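Local coordinates for protein probable enoyl-CoA hydratase/isomerase (Pseudomonas aeruginosa PAO1, PDB 5WYD) that probably acts as an enoyl-CoA hydratase/isomerase of the crotonase family, with a proposed role in making the diffusible signal factor (DSF) of the bacterium, at residues Val65-Gly70 with Ile113-Gly118; Pro71-Ala76 with Asn117-Gly122; Arg109-Ala114 with Cys131-Ala136. The protein carries 1 engineered substitution. All coordinates share one frame; numbering follows the deposited sequence.

Contact 1: residues Val65-Gly70 with Ile113-Gly118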
# COMPACT_ATOMS: atom_id res chain seq x y z
N VAL A 65 12.37 -1.38 30.44
CA VAL A 65 13.25 -0.22 30.48
C VAL A 65 14.64 -0.67 30.04
O VAL A 65 15.06 -1.79 30.36
CB VAL A 65 13.29 0.44 31.87
CG1 VAL A 65 14.29 1.61 31.92
CG2 VAL A 65 11.89 0.92 32.27
N VAL A 66 15.28 0.13 29.19
CA VAL A 66 16.66 -0.09 28.76
C VAL A 66 17.47 1.18 28.99
O VAL A 66 17.08 2.26 28.54
CB VAL A 66 16.76 -0.54 27.30
CG1 VAL A 66 16.09 -1.86 27.14
CG2 VAL A 66 16.10 0.48 26.40
N THR A 67 18.63 1.05 29.63
CA THR A 67 19.50 2.19 29.90
C THR A 67 20.95 1.76 29.67
O THR A 67 21.26 0.56 29.69
CB THR A 67 19.32 2.72 31.34
OG1 THR A 67 19.96 4.00 31.48
CG2 THR A 67 19.94 1.77 32.33
N GLY A 68 21.81 2.74 29.43
CA GLY A 68 23.21 2.44 29.20
C GLY A 68 24.02 2.45 30.49
O GLY A 68 23.93 3.38 31.30
N GLN A 69 24.82 1.41 30.67
CA GLN A 69 25.68 1.32 31.83
C GLN A 69 26.57 2.56 31.94
O GLN A 69 27.10 3.06 30.94
CB GLN A 69 26.51 0.05 31.76
CG GLN A 69 27.40 -0.18 32.92
CD GLN A 69 28.82 0.23 32.62
OE1 GLN A 69 29.23 0.31 31.45
NE2 GLN A 69 29.59 0.49 33.66
N GLY A 70 26.67 3.10 33.15
CA GLY A 70 27.48 4.26 33.38
C GLY A 70 26.76 5.52 32.95
O GLY A 70 25.81 5.50 32.16
N ILE A 113 10.51 1.47 27.45
CA ILE A 113 10.89 2.84 27.74
C ILE A 113 12.40 2.89 27.62
O ILE A 113 13.10 2.07 28.23
CB ILE A 113 10.44 3.28 29.15
CG1 ILE A 113 8.97 2.99 29.39
CG2 ILE A 113 10.64 4.76 29.35
CD1 ILE A 113 8.63 3.30 30.77
N ALA A 114 12.90 3.85 26.86
CA ALA A 114 14.32 4.01 26.66
C ALA A 114 14.81 5.14 27.56
O ALA A 114 14.39 6.28 27.38
CB ALA A 114 14.61 4.35 25.21
N ALA A 115 15.69 4.81 28.49
CA ALA A 115 16.24 5.79 29.42
C ALA A 115 17.66 6.13 28.98
O ALA A 115 18.58 5.36 29.21
CB ALA A 115 16.23 5.23 30.84
N ILE A 116 17.83 7.34 28.47
CA ILE A 116 19.09 7.79 27.89
C ILE A 116 19.90 8.48 28.98
O ILE A 116 19.70 9.66 29.29
CB ILE A 116 18.85 8.71 26.70
CG1 ILE A 116 17.94 8.00 25.69
CG2 ILE A 116 20.19 9.12 26.10
CD1 ILE A 116 17.60 8.82 24.48
N ASN A 117 20.86 7.77 29.55
CA ASN A 117 21.71 8.36 30.55
C ASN A 117 23.04 8.82 29.98
O ASN A 117 23.78 9.51 30.68
CB ASN A 117 21.90 7.39 31.73
CG ASN A 117 22.49 6.06 31.31
OD1 ASN A 117 22.53 5.72 30.14
ND2 ASN A 117 22.99 5.30 32.29
N GLY A 118 23.35 8.49 28.73
CA GLY A 118 24.63 8.84 28.15
C GLY A 118 24.56 9.11 26.66
O GLY A 118 23.48 9.28 26.10
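Asn117, just past strand 111-116, reaches across to the outgoing end of strand 63-68. Its CG stands between the backbone N and the carbonyl carbon (chi1 58°), which turns the side chain toward the neighbouring strand. CB lies 3.9 Å from Thr67 OG1 and CG 3.3 Å from it, the side chains crossing at about a right angle. At the tip, OD1 accepts a weak hydrogen bond from Gly68 N, while ND2 donates to Gly68 O, a bond too short in the model for its length to be trusted. An amide, able to give and accept, would suit a place where one glycine presents N-H and C=O together. These strands are central, adjacent and parallel in the mixed sheet of the crotonase fold, their segment axes 4.8 Å apart. Val66 carries the regular pairing: its N donates to Ile113 O at 3.1 Å, its O receives Ala115 N at 2.9 Å. Thr67 OG1, anti to its own N, donates to Ala115 O at 3.0 Å, satisfying the buried hydroxyl. Val65 CG1 meets Ala115 CB at 4.2 Å on the face covered by Ala204 of helix 200-211; small alanines here are consistent with the helix's close approach, and valine packs beside them.

Contact 2: residues Pro71-Ala76 with Asn117-Gly122. With PTD (pentanedial), chain G.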
# COMPACT_ATOMS: atom_id res chain seq x y z
N PRO A 71 27.20 6.65 33.50
CA PRO A 71 26.58 7.94 33.16
C PRO A 71 26.93 8.45 31.78
O PRO A 71 26.23 9.31 31.24
CB PRO A 71 27.11 8.87 34.25
CG PRO A 71 28.42 8.29 34.61
CD PRO A 71 28.29 6.80 34.47
N LYS A 72 28.06 8.03 31.24
CA LYS A 72 28.61 8.70 30.08
C LYS A 72 27.94 8.26 28.78
O LYS A 72 27.64 9.10 27.92
CB LYS A 72 30.11 8.47 30.05
CG LYS A 72 30.98 9.55 29.41
CD LYS A 72 30.79 9.76 27.93
CE LYS A 72 31.81 10.72 27.42
NZ LYS A 72 33.07 9.98 27.28
N PHE A 73 27.70 6.95 28.59
CA PHE A 73 27.18 6.41 27.33
C PHE A 73 25.88 5.65 27.54
O PHE A 73 25.88 4.63 28.24
CB PHE A 73 28.18 5.48 26.65
CG PHE A 73 29.45 6.14 26.28
CD1 PHE A 73 30.49 6.19 27.16
CD2 PHE A 73 29.61 6.71 25.04
CE1 PHE A 73 31.68 6.80 26.81
CE2 PHE A 73 30.78 7.33 24.67
CZ PHE A 73 31.82 7.37 25.56
N PHE A 74 24.79 6.09 26.90
CA PHE A 74 23.63 5.23 26.83
C PHE A 74 23.93 4.05 25.93
O PHE A 74 23.86 2.88 26.36
CB PHE A 74 22.43 6.02 26.29
CG PHE A 74 21.28 5.15 25.88
CD1 PHE A 74 20.31 4.78 26.81
CD2 PHE A 74 21.16 4.67 24.58
CE1 PHE A 74 19.26 3.96 26.46
CE2 PHE A 74 20.10 3.84 24.23
CZ PHE A 74 19.15 3.49 25.17
N SER A 75 24.32 4.32 24.69
CA SER A 75 24.75 3.27 23.80
C SER A 75 25.55 3.88 22.66
O SER A 75 25.10 4.85 22.04
CB SER A 75 23.57 2.47 23.25
OG SER A 75 24.04 1.37 22.49
N ALA A 76 26.68 3.26 22.37
CA ALA A 76 27.57 3.73 21.32
C ALA A 76 27.28 3.10 19.98
O ALA A 76 27.92 3.47 18.98
CB ALA A 76 29.03 3.43 21.68
N ASN A 117 20.86 7.77 29.55
CA ASN A 117 21.71 8.36 30.55
C ASN A 117 23.04 8.82 29.98
O ASN A 117 23.78 9.51 30.68
CB ASN A 117 21.90 7.39 31.73
CG ASN A 117 22.49 6.06 31.31
OD1 ASN A 117 22.53 5.72 30.14
ND2 ASN A 117 22.99 5.30 32.29
N GLY A 118 23.35 8.49 28.73
CA GLY A 118 24.63 8.84 28.15
C GLY A 118 24.56 9.11 26.66
O GLY A 118 23.48 9.28 26.10
N TYR A 119 25.74 9.19 26.02
CA TYR A 119 25.76 9.38 24.56
C TYR A 119 25.04 8.23 23.91
O TYR A 119 25.35 7.06 24.18
CB TYR A 119 27.17 9.41 23.97
CG TYR A 119 27.93 10.63 24.28
CD1 TYR A 119 28.39 10.83 25.54
CD2 TYR A 119 28.18 11.58 23.32
CE1 TYR A 119 29.07 11.93 25.85
CE2 TYR A 119 28.89 12.71 23.64
CZ TYR A 119 29.33 12.86 24.93
OH TYR A 119 30.03 13.98 25.30
N ALA A 120 24.11 8.56 23.03
CA ALA A 120 23.40 7.59 22.22
C ALA A 120 23.68 7.96 20.77
O ALA A 120 23.09 8.91 20.24
CB ALA A 120 21.91 7.59 22.51
N MET A 121 24.49 7.17 20.11
CA MET A 121 24.81 7.47 18.73
C MET A 121 24.83 6.18 17.94
O MET A 121 25.00 5.09 18.50
CB MET A 121 26.11 8.27 18.62
CG MET A 121 26.10 9.58 19.45
SD MET A 121 27.63 10.50 19.34
CE MET A 121 27.60 10.94 17.61
N GLY A 122 24.59 6.31 16.65
CA GLY A 122 24.55 5.18 15.74
C GLY A 122 23.52 4.14 16.16
O GLY A 122 22.34 4.45 16.36
C1 PTD G . 32.69 12.16 20.33
C2 PTD G . 33.29 10.98 21.09
C3 PTD G . 33.91 11.56 22.37
C4 PTD G . 34.74 10.50 23.07
C5 PTD G . 34.80 10.75 24.59
O1 PTD G . 33.43 13.04 20.01
O5 PTD G . 34.09 10.15 25.35
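Two aromatic rings, Phe73 and Tyr119, lie obliquely to each other with planes 38° apart, and Lys72 packs against both. One face of the Phe73 ring carries Lys72 CD, offset toward the rim. The edge of the Tyr119 ring is met in plane by Lys72 O, 3.0 Å from CD1, while Lys72 CE reaches Tyr119 CE1 at 3.4 Å. A bend at chi2 (-65°) brings CD and CE to the rings, a place that suits the long methylene run of lysine. Lys72 and Phe73 also line the pentanedial site, completed by Arg179. The chain turns a corner at Phe74, which sends its ring away from those of Phe73 and Tyr119; its CD2 lies 3.7 Å from Ala120 CB, a methyl small enough to let the ring approach obliquely. In crotonases the oxyanion hole is built from two backbone N-H groups, one in the loop after strand 63-68 and one at the start of the helix after strand 119-121; this pairing runs just ahead of both. The pairing is parallel: Tyr119 N donates to Lys72 O, Ser75 N to Tyr119 O, and Met121 N to Ser75 O at 3.1 Å, the last nearly along the C=O axis. Gly118 has no side chain, which allows its CA to sit 3.0 Å from Phe74 N; a CB there would clash with the opposing backbone.

Contact 3: residues Arg109-Ala114 with Cys131-Ala136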
# COMPACT_ATOMS: atom_id res chain seq x y z
N ARG A 109 5.57 -6.97 23.53
CA ARG A 109 4.14 -6.76 23.76
C ARG A 109 3.90 -5.66 24.79
O ARG A 109 2.94 -4.89 24.66
CB ARG A 109 3.46 -8.05 24.20
CG ARG A 109 4.04 -8.74 25.42
CD ARG A 109 3.19 -9.94 25.74
NE ARG A 109 3.60 -10.54 27.00
CZ ARG A 109 2.94 -11.50 27.62
NH1 ARG A 109 1.82 -11.99 27.12
NH2 ARG A 109 3.41 -11.97 28.77
N GLY A 110 4.70 -5.63 25.84
CA GLY A 110 4.63 -4.57 26.82
C GLY A 110 5.31 -3.31 26.33
O GLY A 110 5.94 -3.29 25.28
N VAL A 111 5.06 -2.22 27.04
CA VAL A 111 5.68 -0.95 26.70
C VAL A 111 7.17 -0.99 27.02
O VAL A 111 7.61 -1.51 28.05
CB VAL A 111 4.99 0.21 27.43
CG1 VAL A 111 5.12 0.01 28.90
CG2 VAL A 111 5.60 1.52 27.03
N SER A 112 7.96 -0.42 26.13
CA SER A 112 9.40 -0.32 26.27
C SER A 112 9.73 1.15 26.43
O SER A 112 9.23 1.99 25.68
CB SER A 112 10.13 -0.96 25.08
OG SER A 112 9.76 -0.37 23.83
N ILE A 113 10.51 1.47 27.45
CA ILE A 113 10.89 2.84 27.74
C ILE A 113 12.40 2.89 27.62
O ILE A 113 13.10 2.07 28.23
CB ILE A 113 10.44 3.28 29.15
CG1 ILE A 113 8.97 2.99 29.39
CG2 ILE A 113 10.64 4.76 29.35
CD1 ILE A 113 8.63 3.30 30.77
N ALA A 114 12.90 3.85 26.86
CA ALA A 114 14.32 4.01 26.66
C ALA A 114 14.81 5.14 27.56
O ALA A 114 14.39 6.28 27.38
CB ALA A 114 14.61 4.35 25.21
N CYS A 131 12.47 1.44 20.97
CA CYS A 131 11.69 1.60 22.19
C CYS A 131 10.49 2.51 21.96
O CYS A 131 10.54 3.45 21.16
CB CYS A 131 12.56 2.21 23.27
SG CYS A 131 14.07 1.33 23.42
N ASP A 132 9.40 2.23 22.68
CA ASP A 132 8.20 3.05 22.52
C ASP A 132 8.41 4.49 23.00
O ASP A 132 8.01 5.43 22.32
CB ASP A 132 7.02 2.45 23.27
CG ASP A 132 6.72 1.07 22.83
OD1 ASP A 132 6.84 0.76 21.62
OD2 ASP A 132 6.30 0.29 23.70
N ILE A 133 9.01 4.68 24.17
CA ILE A 133 9.09 6.00 24.76
C ILE A 133 10.54 6.28 25.12
O ILE A 133 11.28 5.39 25.55
CB ILE A 133 8.20 6.10 26.02
CG1 ILE A 133 6.83 5.53 25.72
CG2 ILE A 133 8.04 7.55 26.46
CD1 ILE A 133 5.92 5.43 26.91
N ARG A 134 10.94 7.52 24.99
CA ARG A 134 12.30 7.90 25.29
C ARG A 134 12.36 8.98 26.34
O ARG A 134 11.70 10.02 26.22
CB ARG A 134 13.01 8.33 24.01
CG ARG A 134 13.24 7.17 23.08
CD ARG A 134 13.24 7.63 21.65
NE ARG A 134 11.94 8.13 21.28
CZ ARG A 134 10.93 7.35 20.97
NH1 ARG A 134 11.09 6.03 20.98
NH2 ARG A 134 9.76 7.86 20.64
N ILE A 135 13.17 8.74 27.38
CA ILE A 135 13.42 9.69 28.46
C ILE A 135 14.91 9.98 28.47
O ILE A 135 15.71 9.05 28.64
CB ILE A 135 12.98 9.11 29.81
CG1 ILE A 135 11.52 8.67 29.78
CG2 ILE A 135 13.20 10.11 30.94
CD1 ILE A 135 11.07 8.13 31.10
N ALA A 136 15.29 11.25 28.38
CA ALA A 136 16.71 11.57 28.32
C ALA A 136 17.12 12.64 29.33
O ALA A 136 16.35 13.55 29.67
CB ALA A 136 17.11 12.04 26.91
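Strands 111-116 and 133-137 run parallel, their short segments 4.5 Å apart and inclined by 24°, with Ile113 opposite Ile133 and Ala114 opposite Arg134. They are neighbours in the main sheet of the crotonase fold, and the chain passes from one to the other through strand 119-121 and helix 123-130. Ala114 is bonded through both its N and its O: the N donates to Ile133 O at 2.6 Å and the O accepts from Ile135 N at 2.7 Å, both bonds close to straight. Ile133 N continues the ladder to Ser112 O.

Where the second strand begins, side chains take over the pairing. Ser112 OG, placed between its own backbone N and carbonyl carbon (chi1 58°), accepts from Asp132 N. Asp132 OD2 in turn accepts from Ser112 N at 3.0 Å, the N-H coming from above the carboxylate plane. Short polar side chains suit this spot because each can reach the other's backbone N-H. The remaining oxygen, Asp132 OD1, forms a salt bridge with Lys171 of the second subunit, so this strand entrance also belongs to a subunit interface.

On the sheet face covered by helix 200-211, Ile113 CG2 touches Ile135 CD1 at 3.8 Å, and Val111 CG2 lies 3.9 Å from Ile133 CD1; branched side chains fill this apolar layer. On the other face the small methyl of Ala114 leaves room for Cys131 CB, 3.5 Å from Ala114 CB, and Arg134 CG packs against the same methyl. Arg134 bends at chi3; its NE binds Leu190 O and its NH2 pairs with Glu192. NH1 turns back along its own segment and makes a weak hydrogen bond to Cys131 O, which lies at the guanidinium edge.

How the contacts relate
Strand 111-116 is the common element: contact 1 pairs it with strand 63-68, contact 3 with strand 133-137, and the two centres are 10 Å apart. Ile116 N, probably hydrogen-bonded to Ile135 O at 2.7 Å, extends the ladder of contact 3 beside contact 1, and Val66 CG2 meets Cys131 SG. Contact 2 continues where contact 1 ends, sharing Asn117 and Gly118, with centres 8 Å apart; the Phe74 ring packs back against contact 1, its CD1 3.0 Å from Ala115 O. Contact 2 holds pentanedial-pocket residues and probably borders the active site, whereas Gly70 of contact 1 lies about 12 Å from the bound pentanedial. Contact 3 lies deeper, its centre 16 Å from that of contact 2.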